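Local atomic coordinates of Abbfa_003403 (Acinetobacter baumannii, PDB entry 4ZXH), a protein that is a four-domain nonribosomal peptide synthetase, probably condensing, adenylating, carrying and releasing acyl or peptidyl intermediates on a phosphopantetheine arm. Residues 196-201 / 328-333; 303-308 / 318-323; 1166-1171 / 1278-1283. All blocks are in the same frame, centred on the assembly; numbering follows the deposited sequence.

In the fold
Contacts 1 and 2 both lie within the condensation domain and share helix 313-329, contact 2 at its middle and contact 1 at and just past its end; their centres are about 17 Å apart. Contact 3 belongs to the thioesterase domain, its centre about 66 Å from that of contact 1. It is the most buried of the three and joins two loops largely through apolar contacts, several on an indole face, with one polar pair at its exposed margin. The others are partly buried. Contact 1 combines a ring stack, a hydroxyl-imidazole bond and an outer salt bridge, whereas contact 2 sets a methionine against a valine and two glutamine chains, one of which donates to a strand carbonyl.

Contact 1: 196-201 / 328-333; sequences DESLIF and LKHQKI
F201 holds CG anti to its backbone N (chi1 173°), while in H330 CG lies anti to the carbonyl carbon (chi1 -51°), and these two torsions bring the ring atom CD2 of H330 over one face of F201. The result is an offset stack, with centroids 4.4 Å apart and planes inclined by 27°. H330 CD2 is displaced toward the rim of the phenyl ring, 3.4 Å from F201 CG. In return, F201 CB lies over the imidazole face in a CH-pi contact, and K329 CB lies near the rim of the opposite face. The edge of the histidine ring is used for polarity: S198 OG lies in the ring plane and hydrogen bonds to H330 ND1 at 3.0 Å.

Next along the turn, I333 packs against the first turn of helix 197-205. Its CG1 comes within 3.5 Å of S198 CB, and its CG2 meets L199 CD1 at 4.2 Å, the two side chains crossing at about a right angle. K332 starts from the crowded position between backbone N and carbonyl carbon and bends at its last torsion. Its tip therefore turns to D196, forming a long salt bridge of 3.5 Å between NZ and OD2, while its CE passes S198 OG at 3.4 Å.

The contact joins the start of helix 197-205, with D196 at its N-cap position, to the type I turn H330-I333 that follows helix 313-329 in the condensation domain. Outside the two segments, H330 O accepts a bond from W202 NE1, and N299 ND2 donates to the carbonyls of Q331 and I333. The in-plane bond to ND1 and the stack on F201 are consistent with a fixed orientation of the imidazole; since either S198 OG or H330 ND1 could donate, its protonation state remains unsettled.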
ATOM      1  N   ASP A 196      17.438  16.581 -23.809  1.00 65.93           N
ATOM      2  CA  ASP A 196      17.141  17.979 -23.492  1.00 63.56           C
ATOM      3  C   ASP A 196      17.736  18.376 -22.150  1.00 61.27           C
ATOM      4  O   ASP A 196      17.533  17.684 -21.151  1.00 62.79           O
ATOM      5  CB  ASP A 196      15.625  18.223 -23.484  1.00 69.28           C
ATOM      6  CG  ASP A 196      15.265  19.705 -23.472  1.00 85.57           C
ATOM      7  OD1 ASP A 196      16.176  20.564 -23.513  1.00 95.60           O
ATOM      8  OD2 ASP A 196      14.059  20.018 -23.448  1.00 91.64           O
ATOM      9  N   GLU A 197      18.455  19.500 -22.132  1.00 58.94           N
ATOM     10  CA  GLU A 197      19.155  19.969 -20.935  1.00 50.63           C
ATOM     11  C   GLU A 197      18.222  20.114 -19.736  1.00 51.81           C
ATOM     12  O   GLU A 197      18.576  19.730 -18.623  1.00 56.63           O
ATOM     13  CB  GLU A 197      19.860  21.298 -21.213  1.00 52.74           C
ATOM     14  N   SER A 198      17.023  20.645 -19.960  1.00 49.20           N
ATOM     15  CA  SER A 198      16.045  20.771 -18.880  1.00 50.38           C
ATOM     16  C   SER A 198      15.574  19.403 -18.383  1.00 48.80           C
ATOM     17  O   SER A 198      15.347  19.217 -17.194  1.00 50.42           O
ATOM     18  CB  SER A 198      14.842  21.604 -19.331  1.00 51.88           C
ATOM     19  OG  SER A 198      15.252  22.895 -19.757  1.00 63.70           O
ATOM     20  N   LEU A 199      15.432  18.444 -19.290  1.00 46.72           N
ATOM     21  CA  LEU A 199      15.008  17.103 -18.900  1.00 45.53           C
ATOM     22  C   LEU A 199      16.085  16.389 -18.087  1.00 46.29           C
ATOM     23  O   LEU A 199      15.784  15.659 -17.148  1.00 39.86           O
ATOM     24  CB  LEU A 199      14.653  16.277 -20.129  1.00 48.09           C
ATOM     25  CG  LEU A 199      13.880  14.982 -19.896  1.00 45.93           C
ATOM     26  CD1 LEU A 199      12.674  15.216 -18.995  1.00 40.86           C
ATOM     27  CD2 LEU A 199      13.433  14.450 -21.240  1.00 44.40           C
ATOM     28  N   ILE A 200      17.341  16.601 -18.459  1.00 45.77           N
ATOM     29  CA  ILE A 200      18.449  16.043 -17.707  1.00 47.85           C
ATOM     30  C   ILE A 200      18.489  16.631 -16.298  1.00 54.23           C
ATOM     31  O   ILE A 200      18.705  15.897 -15.323  1.00 62.30           O
ATOM     32  CB  ILE A 200      19.781  16.303 -18.417  1.00 52.75           C
ATOM     33  CG1 ILE A 200      19.776  15.616 -19.781  1.00 56.01           C
ATOM     34  CG2 ILE A 200      20.950  15.831 -17.572  1.00 45.90           C
ATOM     35  CD1 ILE A 200      20.774  16.201 -20.751  1.00 53.29           C
ATOM     36  N   PHE A 201      18.272  17.943 -16.194  1.00 46.46           N
ATOM     37  CA  PHE A 201      18.262  18.622 -14.900  1.00 39.03           C
ATOM     38  C   PHE A 201      17.333  17.930 -13.908  1.00 48.09           C
ATOM     39  O   PHE A 201      17.740  17.611 -12.787  1.00 52.95           O
ATOM     40  CB  PHE A 201      17.843  20.083 -15.054  1.00 38.01           C
ATOM     41  CG  PHE A 201      17.655  20.801 -13.744  1.00 41.23           C
ATOM     42  CD1 PHE A 201      18.685  21.544 -13.191  1.00 40.57           C
ATOM     43  CD2 PHE A 201      16.440  20.739 -13.061  1.00 44.62           C
ATOM     44  CE1 PHE A 201      18.515  22.214 -11.979  1.00 43.01           C
ATOM     45  CE2 PHE A 201      16.265  21.403 -11.846  1.00 47.10           C
ATOM     46  CZ  PHE A 201      17.304  22.147 -11.310  1.00 45.72           C
ATOM     47  N   LEU A 328      13.483  27.003 -11.565  1.00 45.99           N
ATOM     48  CA  LEU A 328      12.579  27.822 -12.382  1.00 49.45           C
ATOM     49  C   LEU A 328      13.125  28.038 -13.800  1.00 50.75           C
ATOM     50  O   LEU A 328      12.357  28.306 -14.716  1.00 56.78           O
ATOM     51  CB  LEU A 328      12.296  29.180 -11.715  1.00 42.86           C
ATOM     52  CG  LEU A 328      11.561  29.103 -10.369  1.00 41.27           C
ATOM     53  CD1 LEU A 328      11.413  30.458  -9.717  1.00 37.60           C
ATOM     54  CD2 LEU A 328      10.212  28.414 -10.503  1.00 34.53           C
ATOM     55  N   LYS A 329      14.438  27.911 -13.982  1.00 46.06           N
ATOM     56  CA  LYS A 329      15.030  27.916 -15.328  1.00 47.85           C
ATOM     57  C   LYS A 329      14.441  26.799 -16.206  1.00 46.28           C
ATOM     58  O   LYS A 329      14.204  26.982 -17.392  1.00 51.32           O
ATOM     59  CB  LYS A 329      16.558  27.757 -15.263  1.00 46.48           C
ATOM     60  CG  LYS A 329      17.350  28.956 -14.699  1.00 48.16           C
ATOM     61  CD  LYS A 329      18.862  28.690 -14.785  1.00 53.48           C
ATOM     62  CE  LYS A 329      19.716  29.839 -14.246  1.00 64.82           C
ATOM     63  NZ  LYS A 329      21.187  29.538 -14.341  1.00 65.59           N
ATOM     64  N   HIS A 330      14.192  25.641 -15.612  1.00 43.47           N
ATOM     65  CA  HIS A 330      13.789  24.481 -16.384  1.00 47.09           C
ATOM     66  C   HIS A 330      12.321  24.140 -16.183  1.00 50.94           C
ATOM     67  O   HIS A 330      11.940  22.968 -16.207  1.00 47.36           O
ATOM     68  CB  HIS A 330      14.657  23.289 -16.003  1.00 47.16           C
ATOM     69  CG  HIS A 330      16.119  23.578 -16.063  1.00 55.91           C
ATOM     70  ND1 HIS A 330      16.814  23.655 -17.251  1.00 56.34           N
ATOM     71  CD2 HIS A 330      17.016  23.844 -15.083  1.00 57.07           C
ATOM     72  CE1 HIS A 330      18.080  23.939 -16.999  1.00 51.03           C
ATOM     73  NE2 HIS A 330      18.229  24.058 -15.691  1.00 51.61           N
ATOM     74  N   GLN A 331      11.496  25.164 -15.997  1.00 48.42           N
ATOM     75  CA  GLN A 331      10.094  24.943 -15.667  1.00 41.14           C
ATOM     76  C   GLN A 331       9.265  24.629 -16.905  1.00 39.52           C
ATOM     77  O   GLN A 331       8.092  24.282 -16.789  1.00 37.23           O
ATOM     78  CB  GLN A 331       9.514  26.162 -14.969  1.00 38.98           C
ATOM     79  CG  GLN A 331       9.095  27.243 -15.931  1.00 46.39           C
ATOM     80  CD  GLN A 331       8.717  28.515 -15.229  1.00 53.86           C
ATOM     81  OE1 GLN A 331       9.529  29.103 -14.509  1.00 47.28           O
ATOM     82  NE2 GLN A 331       7.462  28.937 -15.403  1.00 56.64           N
ATOM     83  N   LYS A 332       9.866  24.754 -18.086  1.00 36.41           N
ATOM     84  CA  LYS A 332       9.130  24.505 -19.320  1.00 42.40           C
ATOM     85  C   LYS A 332       8.707  23.032 -19.444  1.00 44.18           C
ATOM     86  O   LYS A 332       7.667  22.730 -20.036  1.00 44.47           O
ATOM     87  CB  LYS A 332       9.950  24.948 -20.552  1.00 50.77           C
ATOM     88  CG  LYS A 332      11.367  24.359 -20.714  1.00 57.83           C
ATOM     89  CD  LYS A 332      12.150  25.187 -21.757  1.00 64.49           C
ATOM     90  CE  LYS A 332      13.534  24.626 -22.102  1.00 68.81           C
ATOM     91  NZ  LYS A 332      13.491  23.381 -22.919  1.00 68.06           N
ATOM     92  N   ILE A 333       9.501  22.131 -18.868  1.00 38.32           N
ATOM     93  CA  ILE A 333       9.206  20.701 -18.888  1.00 34.29           C
ATOM     94  C   ILE A 333       7.983  20.367 -18.037  1.00 35.50           C
ATOM     95  O   ILE A 333       7.950  20.670 -16.839  1.00 33.43           O
ATOM     96  CB  ILE A 333      10.406  19.867 -18.379  1.00 35.50           C
ATOM     97  CG1 ILE A 333      11.631  20.098 -19.254  1.00 46.24           C
ATOM     98  CG2 ILE A 333      10.068  18.405 -18.385  1.00 33.81           C
ATOM     99  CD1 ILE A 333      11.335  19.974 -20.740  1.00 56.11           C
TER

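Contact 2: 303-308 / 318-323; sequences IHMDID and QQVQEQ
Strand 303-306 and helix 313-329 form a strand-loop-helix unit of the condensation domain, a member of the CoA-dependent acyltransferase superfamily. The axes of strand 303-306 and helix segment 318-323 run at 147° and approach to 9.9 Å, so the chain nearly reverses and the side chains must span the gap.

M305 does this from the strand. Its chain bends at chi2 and again at chi3, which carries the tip to the helix although CB itself does not point there. It crosses V320 at about a right angle, its CE lying 3.7 Å from V320 CG2. Past Q319 and Q323 it slides in the opposite direction to each: CE is 3.8 Å from Q319 CG, and SD is 3.5 Å from Q323 OE1. The thioether therefore lies between two glutamines whose chains both leave the helix with CG anti to the backbone N and continue extended.

These extended chains deliver amides to the strand. Q323 slides antiparallel past I303, whose CG2 lies 3.8 Å from Q323 NE2, and reaches the main chain beyond it. Q319 brings NE2 to 3.5 Å from D306 O, a looser approach.

Other elements complete the surroundings. Helix 255-271 covers M305 through Y264 and V320 through L260 and S261, while backbone bonds from I303 to I278 and from M305 to L276 pair this strand with strand 275-279. H304, directed away from helix 313-329, gives ND1 to A205 O.

One hydrogen bond crosses the gap: Q323 NE2 donates to H304 O at 2.6 Å (N-H...O 159°), with the acceptor near the amide plane but the donor 50° above the carbonyl plane.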
ATOM      1  N   ILE A 303      10.502  20.023  -6.046  1.00 36.51           N
ATOM      2  CA  ILE A 303      11.775  20.437  -5.470  1.00 33.60           C
ATOM      3  C   ILE A 303      12.224  19.443  -4.410  1.00 42.05           C
ATOM      4  O   ILE A 303      11.619  19.344  -3.337  1.00 46.45           O
ATOM      5  CB  ILE A 303      11.695  21.825  -4.833  1.00 32.27           C
ATOM      6  CG1 ILE A 303      11.071  22.840  -5.792  1.00 31.34           C
ATOM      7  CG2 ILE A 303      13.060  22.261  -4.397  1.00 33.29           C
ATOM      8  CD1 ILE A 303      11.770  22.911  -7.101  1.00 31.96           C
ATOM      9  N   HIS A 304      13.279  18.699  -4.714  1.00 38.36           N
ATOM     10  CA  HIS A 304      13.825  17.733  -3.767  1.00 35.70           C
ATOM     11  C   HIS A 304      15.023  18.362  -3.062  1.00 37.81           C
ATOM     12  O   HIS A 304      16.036  18.657  -3.703  1.00 34.54           O
ATOM     13  CB  HIS A 304      14.201  16.438  -4.497  1.00 37.88           C
ATOM     14  CG  HIS A 304      15.026  15.488  -3.686  1.00 48.41           C
ATOM     15  ND1 HIS A 304      15.943  14.633  -4.260  1.00 51.62           N
ATOM     16  CD2 HIS A 304      15.075  15.253  -2.353  1.00 54.42           C
ATOM     17  CE1 HIS A 304      16.527  13.918  -3.314  1.00 53.81           C
ATOM     18  NE2 HIS A 304      16.020  14.275  -2.148  1.00 57.61           N
ATOM     19  N   MET A 305      14.884  18.593  -1.755  1.00 33.90           N
ATOM     20  CA  MET A 305      15.937  19.190  -0.924  1.00 38.07           C
ATOM     21  C   MET A 305      16.627  18.128  -0.087  1.00 42.60           C
ATOM     22  O   MET A 305      15.974  17.278   0.507  1.00 41.92           O
ATOM     23  CB  MET A 305      15.374  20.258   0.031  1.00 43.30           C
ATOM     24  CG  MET A 305      14.837  21.546  -0.601  1.00 45.05           C
ATOM     25  SD  MET A 305      16.093  22.622  -1.282  1.00 45.76           S
ATOM     26  CE  MET A 305      17.278  22.619   0.068  1.00 40.05           C
ATOM     27  N   ASP A 306      17.947  18.184  -0.018  1.00 52.21           N
ATOM     28  CA  ASP A 306      18.645  17.376   0.963  1.00 57.98           C
ATOM     29  C   ASP A 306      18.933  18.271   2.153  1.00 57.47           C
ATOM     30  O   ASP A 306      19.836  19.099   2.096  1.00 71.94           O
ATOM     31  CB  ASP A 306      19.928  16.781   0.386  1.00 71.04           C
ATOM     32  CG  ASP A 306      20.500  15.672   1.253  1.00 82.50           C
ATOM     33  OD1 ASP A 306      20.061  15.533   2.414  1.00 91.29           O
ATOM     34  OD2 ASP A 306      21.379  14.929   0.772  1.00 81.49           O
ATOM     35  N   ILE A 307      18.136  18.133   3.212  1.00 52.63           N
ATOM     36  CA  ILE A 307      18.346  18.899   4.441  1.00 52.12           C
ATOM     37  C   ILE A 307      19.653  18.541   5.109  1.00 53.80           C
ATOM     38  O   ILE A 307      19.939  17.363   5.333  1.00 60.12           O
ATOM     39  CB  ILE A 307      17.248  18.669   5.490  1.00 49.44           C
ATOM     40  CG1 ILE A 307      15.864  18.794   4.869  1.00 47.35           C
ATOM     41  CG2 ILE A 307      17.413  19.652   6.648  1.00 49.37           C
ATOM     42  CD1 ILE A 307      15.606  20.126   4.318  1.00 52.20           C
ATOM     43  N   ASP A 308      20.435  19.568   5.422  1.00 49.61           N
ATOM     44  CA  ASP A 308      21.604  19.430   6.272  1.00 56.35           C
ATOM     45  C   ASP A 308      21.312  20.125   7.610  1.00 60.98           C
ATOM     46  O   ASP A 308      21.352  21.351   7.691  1.00 67.20           O
ATOM     47  CB  ASP A 308      22.824  20.036   5.571  1.00 62.68           C
ATOM     48  CG  ASP A 308      24.087  19.986   6.414  1.00 70.58           C
ATOM     49  OD1 ASP A 308      24.168  19.194   7.383  1.00 70.89           O
ATOM     50  OD2 ASP A 308      25.010  20.762   6.090  1.00 76.63           O
ATOM     51  N   GLN A 318      18.727  30.362   2.184  1.00 59.88           N
ATOM     52  CA  GLN A 318      19.441  30.744   0.964  1.00 65.10           C
ATOM     53  C   GLN A 318      19.617  29.535   0.030  1.00 61.61           C
ATOM     54  O   GLN A 318      19.491  29.653  -1.193  1.00 59.95           O
ATOM     55  CB  GLN A 318      20.800  31.375   1.303  1.00 71.36           C
ATOM     56  CG  GLN A 318      20.686  32.712   2.053  1.00 83.44           C
ATOM     57  CD  GLN A 318      22.033  33.389   2.296  1.00 93.58           C
ATOM     58  OE1 GLN A 318      22.976  32.776   2.807  1.00 99.61           O
ATOM     59  NE2 GLN A 318      22.119  34.665   1.942  1.00 93.10           N
ATOM     60  N   GLN A 319      19.885  28.374   0.620  1.00 56.62           N
ATOM     61  CA  GLN A 319      20.042  27.122  -0.121  1.00 54.02           C
ATOM     62  C   GLN A 319      18.770  26.800  -0.921  1.00 52.51           C
ATOM     63  O   GLN A 319      18.836  26.346  -2.068  1.00 44.19           O
ATOM     64  CB  GLN A 319      20.401  25.994   0.862  1.00 55.24           C
ATOM     65  CG  GLN A 319      20.568  24.591   0.294  1.00 67.31           C
ATOM     66  CD  GLN A 319      21.235  23.628   1.300  1.00 74.97           C
ATOM     67  OE1 GLN A 319      21.971  24.064   2.207  1.00 70.63           O
ATOM     68  NE2 GLN A 319      20.965  22.320   1.149  1.00 67.37           N
ATOM     69  N   VAL A 320      17.612  27.070  -0.324  1.00 46.91           N
ATOM     70  CA  VAL A 320      16.343  26.766  -0.974  1.00 45.56           C
ATOM     71  C   VAL A 320      16.078  27.769  -2.084  1.00 45.66           C
ATOM     72  O   VAL A 320      15.701  27.399  -3.195  1.00 40.81           O
ATOM     73  CB  VAL A 320      15.167  26.766   0.035  1.00 47.78           C
ATOM     74  CG1 VAL A 320      13.835  26.795  -0.684  1.00 38.86           C
ATOM     75  CG2 VAL A 320      15.258  25.555   0.964  1.00 52.02           C
ATOM     76  N   GLN A 321      16.298  29.045  -1.783  1.00 44.67           N
ATOM     77  CA  GLN A 321      16.086  30.086  -2.772  1.00 47.40           C
ATOM     78  C   GLN A 321      16.912  29.796  -4.023  1.00 52.42           C
ATOM     79  O   GLN A 321      16.443  30.004  -5.142  1.00 59.53           O
ATOM     80  CB  GLN A 321      16.435  31.462  -2.199  1.00 51.23           C
ATOM     81  CG  GLN A 321      16.098  32.609  -3.129  1.00 57.33           C
ATOM     82  CD  GLN A 321      14.615  32.688  -3.441  1.00 64.68           C
ATOM     83  OE1 GLN A 321      13.793  32.957  -2.559  1.00 71.73           O
ATOM     84  NE2 GLN A 321      14.263  32.441  -4.698  1.00 61.72           N
ATOM     85  N   GLU A 322      18.128  29.289  -3.831  1.00 49.01           N
ATOM     86  CA  GLU A 322      19.008  28.980  -4.953  1.00 49.17           C
ATOM     87  C   GLU A 322      18.536  27.739  -5.733  1.00 51.19           C
ATOM     88  O   GLU A 322      18.585  27.724  -6.961  1.00 54.72           O
ATOM     89  CB  GLU A 322      20.455  28.792  -4.470  1.00 48.08           C
ATOM     90  CG  GLU A 322      21.475  28.443  -5.571  1.00 52.87           C
ATOM     91  CD  GLU A 322      21.664  29.540  -6.634  1.00 69.85           C
ATOM     92  OE1 GLU A 322      21.065  30.639  -6.519  1.00 73.51           O
ATOM     93  OE2 GLU A 322      22.433  29.295  -7.593  1.00 75.49           O
ATOM     94  N   GLN A 323      18.072  26.700  -5.047  1.00 45.42           N
ATOM     95  CA  GLN A 323      17.616  25.535  -5.791  1.00 46.68           C
ATOM     96  C   GLN A 323      16.286  25.859  -6.453  1.00 49.25           C
ATOM     97  O   GLN A 323      15.948  25.312  -7.499  1.00 51.99           O
ATOM     98  CB  GLN A 323      17.500  24.300  -4.896  1.00 46.38           C
ATOM     99  CG  GLN A 323      17.249  23.039  -5.681  1.00 45.13           C
ATOM    100  CD  GLN A 323      17.385  21.803  -4.837  1.00 56.52           C
ATOM    101  OE1 GLN A 323      18.242  21.739  -3.949  1.00 64.40           O
ATOM    102  NE2 GLN A 323      16.533  20.804  -5.099  1.00 47.57           N
TER

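Contact 3: 1166-1171 / 1278-1283; sequences RAPIPE and LGWDQL
Apolar contacts, several of them on the indole face of W1280, make up much of this junction between two loops of the thioesterase domain, an alpha/beta hydrolase. A1167 CB stands over one face of the ring, 3.5 Å from the centroid of the five-membered ring and only 2° off its normal. P1168 CD lies over the six-membered ring, 29° off the normal, and approaches CH2 of W1280 to 3.6 Å. W1280 is turned with CG anti to the carbonyl carbon (chi1 -79°), which brings the indole along A1167 and P1168. L1283 CD1 completes this apolar group by meeting the proline at CG and CD. Next to it, I1169 slides past L1283 in the opposite direction, CG2 to CG at 4.1 Å.

One main-chain hydrogen bond links the loops. A1167 N donates to L1278 O at 3.0 Å, in the carbonyl plane and nearly straight, and N1172 ND2 bridges L1278 O and A1167 O. P1168 centres an inverse gamma turn, closed by a bond from I1169 N to A1167 O.

A polar pair lies at the exposed margin. E1171, bent at chi2, and Q1282, extended beyond CG, meet tip to tip: NE2 of Q1282 donates to OE2 of E1171 at 3.2 Å, from above the carboxylate plane. The amide is also crossed by I1169 CD1, 3.4 Å from Q1282 OE1.

Outside the segments, W1280 NE1 donates to T1165 O, and Y1144 packs edge-to-face with the indole. R1166 touches H1297, part of a possible Cys-His-Asp triad with C1137 and D1164. The indole thus has its polar N-H satisfied by main chain while its face packs on carbon, so the loop beside that putative triad is held chiefly by apolar and backbone contacts, with the E1171-Q1282 pair at the exposed rim.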
ATOM      1  N   ARG A1166       2.794 -29.997 -44.803  1.00 29.77           N
ATOM      2  CA  ARG A1166       2.597 -31.256 -45.521  1.00 25.30           C
ATOM      3  C   ARG A1166       1.492 -31.076 -46.557  1.00 22.39           C
ATOM      4  O   ARG A1166       0.458 -30.488 -46.285  1.00 22.05           O
ATOM      5  CB  ARG A1166       2.336 -32.355 -44.515  1.00 21.02           C
ATOM      6  CG  ARG A1166       3.516 -32.304 -43.569  1.00 20.25           C
ATOM      7  CD  ARG A1166       3.332 -32.893 -42.235  1.00 27.37           C
ATOM      8  NE  ARG A1166       4.609 -32.826 -41.548  1.00 34.93           N
ATOM      9  CZ  ARG A1166       4.765 -33.025 -40.249  1.00 37.29           C
ATOM     10  NH1 ARG A1166       3.712 -33.304 -39.508  1.00 29.37           N
ATOM     11  NH2 ARG A1166       5.971 -32.964 -39.705  1.00 45.36           N
ATOM     12  N   ALA A1167       1.780 -31.476 -47.785  1.00 23.81           N
ATOM     13  CA  ALA A1167       0.864 -31.236 -48.881  1.00 26.24           C
ATOM     14  C   ALA A1167      -0.410 -32.011 -48.604  1.00 33.23           C
ATOM     15  O   ALA A1167      -0.352 -33.113 -48.046  1.00 37.09           O
ATOM     16  CB  ALA A1167       1.489 -31.655 -50.221  1.00 30.69           C
ATOM     17  N   PRO A1168      -1.565 -31.428 -48.968  1.00 36.52           N
ATOM     18  CA  PRO A1168      -2.877 -32.069 -48.789  1.00 30.29           C
ATOM     19  C   PRO A1168      -3.102 -33.211 -49.784  1.00 31.14           C
ATOM     20  O   PRO A1168      -3.853 -33.075 -50.747  1.00 34.00           O
ATOM     21  CB  PRO A1168      -3.855 -30.922 -49.025  1.00 27.28           C
ATOM     22  CG  PRO A1168      -3.145 -30.011 -49.948  1.00 28.41           C
ATOM     23  CD  PRO A1168      -1.686 -30.089 -49.576  1.00 34.89           C
ATOM     24  N   ILE A1169      -2.430 -34.330 -49.554  1.00 28.23           N
ATOM     25  CA  ILE A1169      -2.592 -35.508 -50.388  1.00 30.01           C
ATOM     26  C   ILE A1169      -2.789 -36.705 -49.450  1.00 38.69           C
ATOM     27  O   ILE A1169      -2.379 -36.657 -48.294  1.00 43.55           O
ATOM     28  CB  ILE A1169      -1.380 -35.703 -51.335  1.00 33.92           C
ATOM     29  CG1 ILE A1169      -0.096 -36.008 -50.541  1.00 32.60           C
ATOM     30  CG2 ILE A1169      -1.202 -34.475 -52.247  1.00 31.34           C
ATOM     31  CD1 ILE A1169       1.074 -36.450 -51.414  1.00 30.93           C
ATOM     32  N   PRO A1170      -3.456 -37.762 -49.925  1.00 39.86           N
ATOM     33  CA  PRO A1170      -3.765 -38.952 -49.114  1.00 36.39           C
ATOM     34  C   PRO A1170      -2.612 -39.572 -48.301  1.00 37.44           C
ATOM     35  O   PRO A1170      -2.841 -39.877 -47.131  1.00 41.58           O
ATOM     36  CB  PRO A1170      -4.271 -39.943 -50.170  1.00 38.51           C
ATOM     37  CG  PRO A1170      -4.992 -39.080 -51.138  1.00 34.72           C
ATOM     38  CD  PRO A1170      -4.158 -37.802 -51.223  1.00 47.58           C
ATOM     39  N   GLU A1171      -1.428 -39.765 -48.890  1.00 36.39           N
ATOM     40  CA  GLU A1171      -0.251 -40.277 -48.165  1.00 32.49           C
ATOM     41  C   GLU A1171       0.010 -39.569 -46.823  1.00 37.16           C
ATOM     42  O   GLU A1171       0.560 -40.153 -45.890  1.00 50.71           O
ATOM     43  CB  GLU A1171       1.024 -40.120 -48.998  1.00 37.54           C
ATOM     44  CG  GLU A1171       1.123 -40.845 -50.315  1.00 53.52           C
ATOM     45  CD  GLU A1171       0.559 -40.059 -51.500  1.00 68.76           C
ATOM     46  OE1 GLU A1171      -0.468 -39.348 -51.351  1.00 65.95           O
ATOM     47  OE2 GLU A1171       1.183 -40.131 -52.583  1.00 77.29           O
ATOM     48  N   LEU A1278       7.706 -32.565 -49.066  1.00 26.59           N
ATOM     49  CA  LEU A1278       6.512 -32.823 -48.266  1.00 25.42           C
ATOM     50  C   LEU A1278       5.298 -33.206 -49.133  1.00 31.29           C
ATOM     51  O   LEU A1278       4.150 -33.084 -48.698  1.00 37.70           O
ATOM     52  CB  LEU A1278       6.182 -31.597 -47.396  1.00 28.41           C
ATOM     53  CG  LEU A1278       7.375 -31.056 -46.615  1.00 33.38           C
ATOM     54  CD1 LEU A1278       6.972 -29.915 -45.703  1.00 34.68           C
ATOM     55  CD2 LEU A1278       8.033 -32.161 -45.827  1.00 23.16           C
ATOM     56  N   GLY A1279       5.550 -33.679 -50.351  1.00 29.93           N
ATOM     57  CA  GLY A1279       4.478 -34.109 -51.223  1.00 31.87           C
ATOM     58  C   GLY A1279       3.981 -33.057 -52.203  1.00 36.43           C
ATOM     59  O   GLY A1279       3.136 -33.357 -53.040  1.00 43.16           O
ATOM     60  N   TRP A1280       4.502 -31.834 -52.141  1.00 35.69           N
ATOM     61  CA  TRP A1280       3.968 -30.760 -52.993  1.00 37.38           C
ATOM     62  C   TRP A1280       4.281 -30.947 -54.468  1.00 38.48           C
ATOM     63  O   TRP A1280       3.623 -30.355 -55.327  1.00 42.49           O
ATOM     64  CB  TRP A1280       4.474 -29.384 -52.532  1.00 34.72           C
ATOM     65  CG  TRP A1280       3.716 -28.895 -51.349  1.00 33.47           C
ATOM     66  CD1 TRP A1280       4.092 -28.990 -50.047  1.00 25.64           C
ATOM     67  CD2 TRP A1280       2.418 -28.283 -51.351  1.00 32.06           C
ATOM     68  NE1 TRP A1280       3.127 -28.447 -49.233  1.00 37.80           N
ATOM     69  CE2 TRP A1280       2.082 -28.009 -50.008  1.00 34.36           C
ATOM     70  CE3 TRP A1280       1.516 -27.919 -52.358  1.00 30.02           C
ATOM     71  CZ2 TRP A1280       0.873 -27.402 -49.638  1.00 25.65           C
ATOM     72  CZ3 TRP A1280       0.308 -27.304 -51.988  1.00 28.25           C
ATOM     73  CH2 TRP A1280       0.006 -27.053 -50.641  1.00 27.28           C
ATOM     74  N   ASP A1281       5.280 -31.768 -54.763  1.00 39.47           N
ATOM     75  CA  ASP A1281       5.595 -32.092 -56.146  1.00 45.36           C
ATOM     76  C   ASP A1281       4.412 -32.736 -56.880  1.00 45.29           C
ATOM     77  O   ASP A1281       4.443 -32.862 -58.099  1.00 54.63           O
ATOM     78  CB  ASP A1281       6.824 -33.017 -56.229  1.00 53.70           C
ATOM     79  CG  ASP A1281       6.686 -34.282 -55.385  1.00 65.06           C
ATOM     80  OD1 ASP A1281       6.151 -34.204 -54.258  1.00 81.83           O
ATOM     81  OD2 ASP A1281       7.097 -35.365 -55.857  1.00 57.85           O
ATOM     82  N   GLN A1282       3.373 -33.146 -56.152  1.00 41.00           N
ATOM     83  CA  GLN A1282       2.231 -33.797 -56.792  1.00 41.06           C
ATOM     84  C   GLN A1282       1.099 -32.802 -57.031  1.00 46.14           C
ATOM     85  O   GLN A1282       0.067 -33.150 -57.602  1.00 56.77           O
ATOM     86  CB  GLN A1282       1.712 -34.960 -55.950  1.00 41.07           C
ATOM     87  CG  GLN A1282       2.759 -35.958 -55.483  1.00 46.13           C
ATOM     88  CD  GLN A1282       2.135 -37.172 -54.807  1.00 54.44           C
ATOM     89  OE1 GLN A1282       0.915 -37.279 -54.703  1.00 59.83           O
ATOM     90  NE2 GLN A1282       2.973 -38.070 -54.306  1.00 64.38           N
ATOM     91  N   LEU A1283       1.297 -31.565 -56.589  1.00 44.94           N
ATOM     92  CA  LEU A1283       0.279 -30.530 -56.713  1.00 38.54           C
ATOM     93  C   LEU A1283       0.789 -29.338 -57.494  1.00 43.29           C
ATOM     94  O   LEU A1283       0.038 -28.710 -58.235  1.00 59.46           O
ATOM     95  CB  LEU A1283      -0.184 -30.057 -55.335  1.00 33.99           C
ATOM     96  CG  LEU A1283      -0.958 -31.062 -54.500  1.00 35.22           C
ATOM     97  CD1 LEU A1283      -1.407 -30.417 -53.207  1.00 34.15           C
ATOM     98  CD2 LEU A1283      -2.140 -31.593 -55.294  1.00 35.02           C
TER